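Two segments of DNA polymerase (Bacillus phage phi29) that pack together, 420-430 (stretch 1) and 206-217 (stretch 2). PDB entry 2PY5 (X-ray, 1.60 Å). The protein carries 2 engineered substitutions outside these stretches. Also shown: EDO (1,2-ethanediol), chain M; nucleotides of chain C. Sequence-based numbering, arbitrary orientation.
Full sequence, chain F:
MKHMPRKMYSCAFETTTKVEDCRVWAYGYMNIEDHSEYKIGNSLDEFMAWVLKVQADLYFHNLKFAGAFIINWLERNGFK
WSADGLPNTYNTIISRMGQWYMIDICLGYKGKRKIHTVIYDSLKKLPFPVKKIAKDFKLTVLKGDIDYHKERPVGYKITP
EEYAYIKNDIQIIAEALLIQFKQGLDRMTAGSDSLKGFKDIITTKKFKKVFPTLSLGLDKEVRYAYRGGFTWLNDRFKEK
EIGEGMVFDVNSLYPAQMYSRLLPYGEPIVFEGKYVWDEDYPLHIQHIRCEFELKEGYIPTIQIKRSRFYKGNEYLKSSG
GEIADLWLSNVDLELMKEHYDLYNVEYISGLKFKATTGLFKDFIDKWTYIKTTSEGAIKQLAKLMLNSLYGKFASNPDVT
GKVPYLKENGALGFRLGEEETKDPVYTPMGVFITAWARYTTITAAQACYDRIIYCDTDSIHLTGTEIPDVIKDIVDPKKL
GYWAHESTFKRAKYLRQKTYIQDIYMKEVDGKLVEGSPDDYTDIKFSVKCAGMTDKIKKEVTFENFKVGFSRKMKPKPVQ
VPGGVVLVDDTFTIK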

# COMPACT_ATOMS: atom_id res chain seq x y z
N GLU F 420 -19.52 10.00 10.03
CA GLU F 420 -19.33 8.92 11.00
C GLU F 420 -17.91 8.93 11.53
O GLU F 420 -16.96 9.07 10.77
CB GLU F 420 -19.64 7.56 10.41
CG GLU F 420 -19.49 6.46 11.45
CD GLU F 420 -20.11 5.15 11.08
OE1 GLU F 420 -20.31 4.89 9.88
OE2 GLU F 420 -20.42 4.36 12.02
N THR F 421 -17.78 8.76 12.84
CA THR F 421 -16.49 8.58 13.47
C THR F 421 -16.46 7.32 14.29
O THR F 421 -17.50 6.80 14.71
CB THR F 421 -16.11 9.75 14.37
OG1 THR F 421 -17.13 9.96 15.35
CG2 THR F 421 -15.94 11.01 13.57
N LYS F 422 -15.24 6.83 14.48
CA LYS F 422 -14.96 5.72 15.38
C LYS F 422 -13.76 6.07 16.23
O LYS F 422 -13.10 7.09 16.01
CB LYS F 422 -14.72 4.44 14.59
CG LYS F 422 -13.46 4.41 13.72
CD LYS F 422 -13.24 3.04 13.05
CE LYS F 422 -13.09 1.92 14.07
NZ LYS F 422 -12.64 0.63 13.46
N ASP F 423 -13.45 5.21 17.19
CA ASP F 423 -12.28 5.46 18.03
C ASP F 423 -10.98 5.42 17.20
O ASP F 423 -10.80 4.52 16.36
CB ASP F 423 -12.14 4.42 19.13
CG ASP F 423 -13.19 4.55 20.23
OD1 ASP F 423 -13.88 5.58 20.32
OD2 ASP F 423 -13.29 3.60 21.05
N PRO F 424 -10.07 6.35 17.47
CA PRO F 424 -8.70 6.19 17.00
C PRO F 424 -8.08 4.92 17.58
O PRO F 424 -8.60 4.35 18.55
CB PRO F 424 -7.97 7.41 17.56
CG PRO F 424 -8.94 8.28 18.14
CD PRO F 424 -10.25 7.59 18.25
N VAL F 425 -6.98 4.50 16.98
CA VAL F 425 -6.19 3.39 17.46
C VAL F 425 -5.13 4.04 18.36
O VAL F 425 -5.38 4.22 19.55
CB VAL F 425 -5.62 2.51 16.31
CG1 VAL F 425 -4.80 1.39 16.87
CG2 VAL F 425 -6.76 1.97 15.39
N TYR F 426 -3.98 4.42 17.81
CA TYR F 426 -2.99 5.21 18.60
C TYR F 426 -2.04 5.90 17.64
O TYR F 426 -0.94 5.46 17.35
CB TYR F 426 -2.26 4.35 19.65
CG TYR F 426 -1.52 5.21 20.64
CD1 TYR F 426 -2.20 5.89 21.66
CD2 TYR F 426 -0.14 5.38 20.57
CE1 TYR F 426 -1.51 6.71 22.56
CE2 TYR F 426 0.53 6.21 21.46
CZ TYR F 426 -0.18 6.88 22.44
OH TYR F 426 0.50 7.71 23.33
N THR F 427 -2.53 7.01 17.12
CA THR F 427 -1.85 7.73 16.04
C THR F 427 -0.42 8.17 16.39
O THR F 427 0.44 8.16 15.51
CB THR F 427 -2.73 8.89 15.54
OG1 THR F 427 -4.03 8.38 15.21
CG2 THR F 427 -2.12 9.57 14.30
N PRO F 428 -0.12 8.53 17.67
CA PRO F 428 1.27 8.91 17.94
C PRO F 428 2.28 7.81 17.53
O PRO F 428 3.39 8.10 17.14
CB PRO F 428 1.28 9.11 19.46
CG PRO F 428 -0.11 9.51 19.76
CD PRO F 428 -0.96 8.70 18.87
N MET F 429 1.89 6.54 17.68
CA MET F 429 2.79 5.46 17.34
C MET F 429 3.12 5.47 15.86
O MET F 429 4.28 5.28 15.47
CB MET F 429 2.19 4.11 17.77
CG MET F 429 3.03 2.90 17.58
SD MET F 429 4.59 2.98 18.46
CE MET F 429 4.29 2.37 20.11
N GLY F 430 2.12 5.72 15.02
CA GLY F 430 2.38 5.84 13.58
C GLY F 430 3.29 7.02 13.27
O GLY F 430 4.23 6.91 12.47
C1 EDO M . -8.85 1.73 25.78
O1 EDO M . -7.93 2.17 26.80
C2 EDO M . -8.32 2.08 24.39
O2 EDO M . -7.28 1.21 23.94
P DG C 2 -16.17 -0.77 14.37
OP1 DG C 2 -15.34 -1.15 15.53
OP2 DG C 2 -16.29 0.67 14.00
O5' DG C 2 -15.71 -1.61 13.08
C5' DG C 2 -15.59 -3.02 13.25
C4' DG C 2 -15.26 -3.81 11.99
O4' DG C 2 -16.47 -4.08 11.26
C3' DG C 2 -14.34 -3.17 10.97
O3' DG C 2 -13.49 -4.21 10.53
C2' DG C 2 -15.23 -2.71 9.82
C1' DG C 2 -16.27 -3.81 9.88
N9 DG C 2 -17.61 -3.48 9.44
C8 DG C 2 -18.26 -2.28 9.53
N7 DG C 2 -19.48 -2.32 9.06
C5 DG C 2 -19.63 -3.64 8.66
C6 DG C 2 -20.73 -4.29 8.08
O6 DG C 2 -21.83 -3.80 7.80
N1 DG C 2 -20.48 -5.64 7.83
C2 DG C 2 -19.29 -6.29 8.10
N2 DG C 2 -19.22 -7.60 7.79
N3 DG C 2 -18.24 -5.68 8.65
C4 DG C 2 -18.49 -4.37 8.90
P DA C 3 -11.92 -4.02 10.61
OP1 DA C 3 -11.36 -5.34 10.22
OP2 DA C 3 -11.59 -3.34 11.90
O5' DA C 3 -11.61 -2.98 9.44
C5' DA C 3 -11.56 -3.45 8.13
C4' DA C 3 -11.60 -2.25 7.20
O4' DA C 3 -12.87 -1.59 7.36
C3' DA C 3 -10.56 -1.17 7.47
O3' DA C 3 -9.46 -1.35 6.60
C2' DA C 3 -11.29 0.14 7.11
C1' DA C 3 -12.77 -0.17 7.28
N9 DA C 3 -13.43 0.26 8.51
C8 DA C 3 -12.98 0.06 9.80
N7 DA C 3 -13.80 0.49 10.73
C5 DA C 3 -14.87 1.00 10.01
C6 DA C 3 -16.07 1.62 10.39
N6 DA C 3 -16.42 1.83 11.67
N1 DA C 3 -16.93 2.01 9.41
C2 DA C 3 -16.58 1.80 8.13
N3 DA C 3 -15.47 1.23 7.65
C4 DA C 3 -14.65 0.85 8.64
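Stretch 2, residues 206-217: KFKKVFPTLSLG

Stretch 2 enters as the last turn of a helix, closed by Phe-211 N donating to Phe-207 O (2.8 Å). Phe-211 then leaves helical geometry (phi/psi -121/72), and an extended segment runs to Ser-215, the N-cap of the next helix. This segment runs antiparallel to stretch 1: the CA atoms of Phe-211 and Tyr-426 lie 5.8 Å apart, those of Thr-213 and Pro-424 6.1 Å. No direct hydrogen bond joins the two stretches. Instead, two waters bridge them through Val-425 O, one donating to it and to Phe-211 O (2.6 and 2.7 Å), the other donating to it and to Pro-212 O (both 2.8 Å) while accepting from Leu-214 N (3.0 Å).

Tyr-426 points toward stretch 2 and has the largest area covered by the other stretch, 87 Å². Its t rotamer sets the ring with Phe-211 over one face, Phe-211 CD2 lying 3.5 Å from Tyr-426 CD2, and Pro-212 O at the edge, 3.7 Å from Tyr-426 CD1; the two aromatic planes meet obliquely at 46°. The m rotamer of Phe-211 places its ring against both Tyr-426 and Met-429, whose t, p, p conformation carries its CE to the ring edge, 3.7 Å from Phe-211 CE2. Leu-214 starts sideways, but its m, t rotamer brings the methyl ends nearer, placing CD1 4.3 Å from Pro-428 CG and CD2 4.5 Å from Tyr-426 CE1.

Val-425 directs its CA-to-CB bond away, yet chi1 t leaves its CG1 4.1 Å from Phe-207 CZ, at the edge of that ring. Pro-424 presses its CG to 3.4 Å from Leu-214 O, and its CD lies 3.8 Å from Thr-213 CG2. Beyond it, the m, t side chain of Leu-216 reaches back, its CD1 4.0 Å from Thr-421 OG1. The CA-to-CB bond of Lys-422 points away, and its side chain, p, t, m, t, donates from NZ to N7 of DA3 (3.0 Å).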

# COMPACT_ATOMS: atom_id res chain seq x y z
N LYS F 206 -3.19 -5.08 28.30
CA LYS F 206 -2.05 -4.17 28.17
C LYS F 206 -2.29 -3.15 27.08
O LYS F 206 -2.00 -1.97 27.26
CB LYS F 206 -0.75 -4.93 27.89
CG LYS F 206 0.49 -4.01 27.82
CD LYS F 206 1.82 -4.76 27.81
CE LYS F 206 3.00 -3.79 27.68
NZ LYS F 206 4.29 -4.51 27.36
N PHE F 207 -2.82 -3.60 25.94
CA PHE F 207 -3.07 -2.69 24.81
C PHE F 207 -3.91 -1.49 25.27
O PHE F 207 -3.58 -0.35 24.97
CB PHE F 207 -3.77 -3.42 23.66
CG PHE F 207 -3.84 -2.63 22.40
CD1 PHE F 207 -2.93 -2.85 21.37
CD2 PHE F 207 -4.80 -1.64 22.24
CE1 PHE F 207 -3.00 -2.10 20.19
CE2 PHE F 207 -4.85 -0.89 21.07
CZ PHE F 207 -3.94 -1.11 20.06
N LYS F 208 -4.99 -1.75 26.00
CA LYS F 208 -5.89 -0.70 26.47
C LYS F 208 -5.20 0.27 27.43
O LYS F 208 -5.49 1.47 27.45
CB LYS F 208 -7.12 -1.31 27.14
CG LYS F 208 -8.03 -2.06 26.20
CD LYS F 208 -9.12 -2.74 26.99
CE LYS F 208 -10.13 -3.41 26.10
NZ LYS F 208 -10.85 -4.48 26.86
N LYS F 209 -4.29 -0.26 28.23
CA LYS F 209 -3.59 0.54 29.23
C LYS F 209 -2.58 1.45 28.56
O LYS F 209 -2.49 2.65 28.89
CB LYS F 209 -2.89 -0.38 30.22
CG LYS F 209 -2.29 0.32 31.42
CD LYS F 209 -1.88 -0.69 32.48
CE LYS F 209 -1.40 -0.02 33.76
NZ LYS F 209 -1.30 -1.02 34.87
N VAL F 210 -1.82 0.91 27.61
CA VAL F 210 -0.72 1.66 27.00
C VAL F 210 -1.12 2.46 25.76
O VAL F 210 -0.43 3.42 25.40
CB VAL F 210 0.53 0.79 26.70
CG1 VAL F 210 0.94 0.01 27.97
CG2 VAL F 210 0.33 -0.11 25.53
N PHE F 211 -2.21 2.07 25.09
CA PHE F 211 -2.69 2.82 23.91
C PHE F 211 -4.13 3.30 24.16
O PHE F 211 -5.08 2.79 23.56
CB PHE F 211 -2.60 1.97 22.65
CG PHE F 211 -1.23 1.45 22.37
CD1 PHE F 211 -1.01 0.08 22.23
CD2 PHE F 211 -0.14 2.32 22.28
CE1 PHE F 211 0.27 -0.40 21.97
CE2 PHE F 211 1.13 1.85 22.01
CZ PHE F 211 1.35 0.50 21.85
N PRO F 212 -4.28 4.30 25.05
CA PRO F 212 -5.58 4.82 25.39
C PRO F 212 -6.18 5.56 24.20
O PRO F 212 -5.46 6.04 23.30
CB PRO F 212 -5.28 5.78 26.53
CG PRO F 212 -3.90 6.23 26.28
CD PRO F 212 -3.21 5.02 25.76
N THR F 213 -7.51 5.63 24.19
CA THR F 213 -8.22 6.28 23.11
C THR F 213 -8.11 7.77 23.29
O THR F 213 -8.51 8.31 24.33
CB THR F 213 -9.70 5.90 23.13
OG1 THR F 213 -9.82 4.48 23.12
CG2 THR F 213 -10.42 6.49 21.92
N LEU F 214 -7.54 8.46 22.30
CA LEU F 214 -7.44 9.90 22.34
C LEU F 214 -8.74 10.53 21.84
O LEU F 214 -9.47 9.96 21.01
CB LEU F 214 -6.26 10.41 21.51
CG LEU F 214 -4.84 9.94 21.91
CD1 LEU F 214 -3.85 10.94 21.28
CD2 LEU F 214 -4.63 9.80 23.40
N SER F 215 -9.02 11.72 22.34
CA SER F 215 -10.15 12.47 21.84
C SER F 215 -9.94 12.76 20.35
O SER F 215 -8.81 12.76 19.83
CB SER F 215 -10.30 13.78 22.59
OG SER F 215 -9.27 14.68 22.23
N LEU F 216 -11.03 13.02 19.64
CA LEU F 216 -10.92 13.34 18.24
C LEU F 216 -10.08 14.61 18.01
O LEU F 216 -9.32 14.67 17.04
CB LEU F 216 -12.31 13.50 17.62
CG LEU F 216 -13.11 12.18 17.59
CD1 LEU F 216 -14.56 12.44 17.12
CD2 LEU F 216 -12.44 11.13 16.71
N GLY F 217 -10.20 15.60 18.89
CA GLY F 217 -9.42 16.84 18.74
C GLY F 217 -7.93 16.60 18.91
O GLY F 217 -7.11 17.15 18.16
O HOH W 1 -6.44 2.52 21.23
O HOH W 2 -5.81 6.73 20.61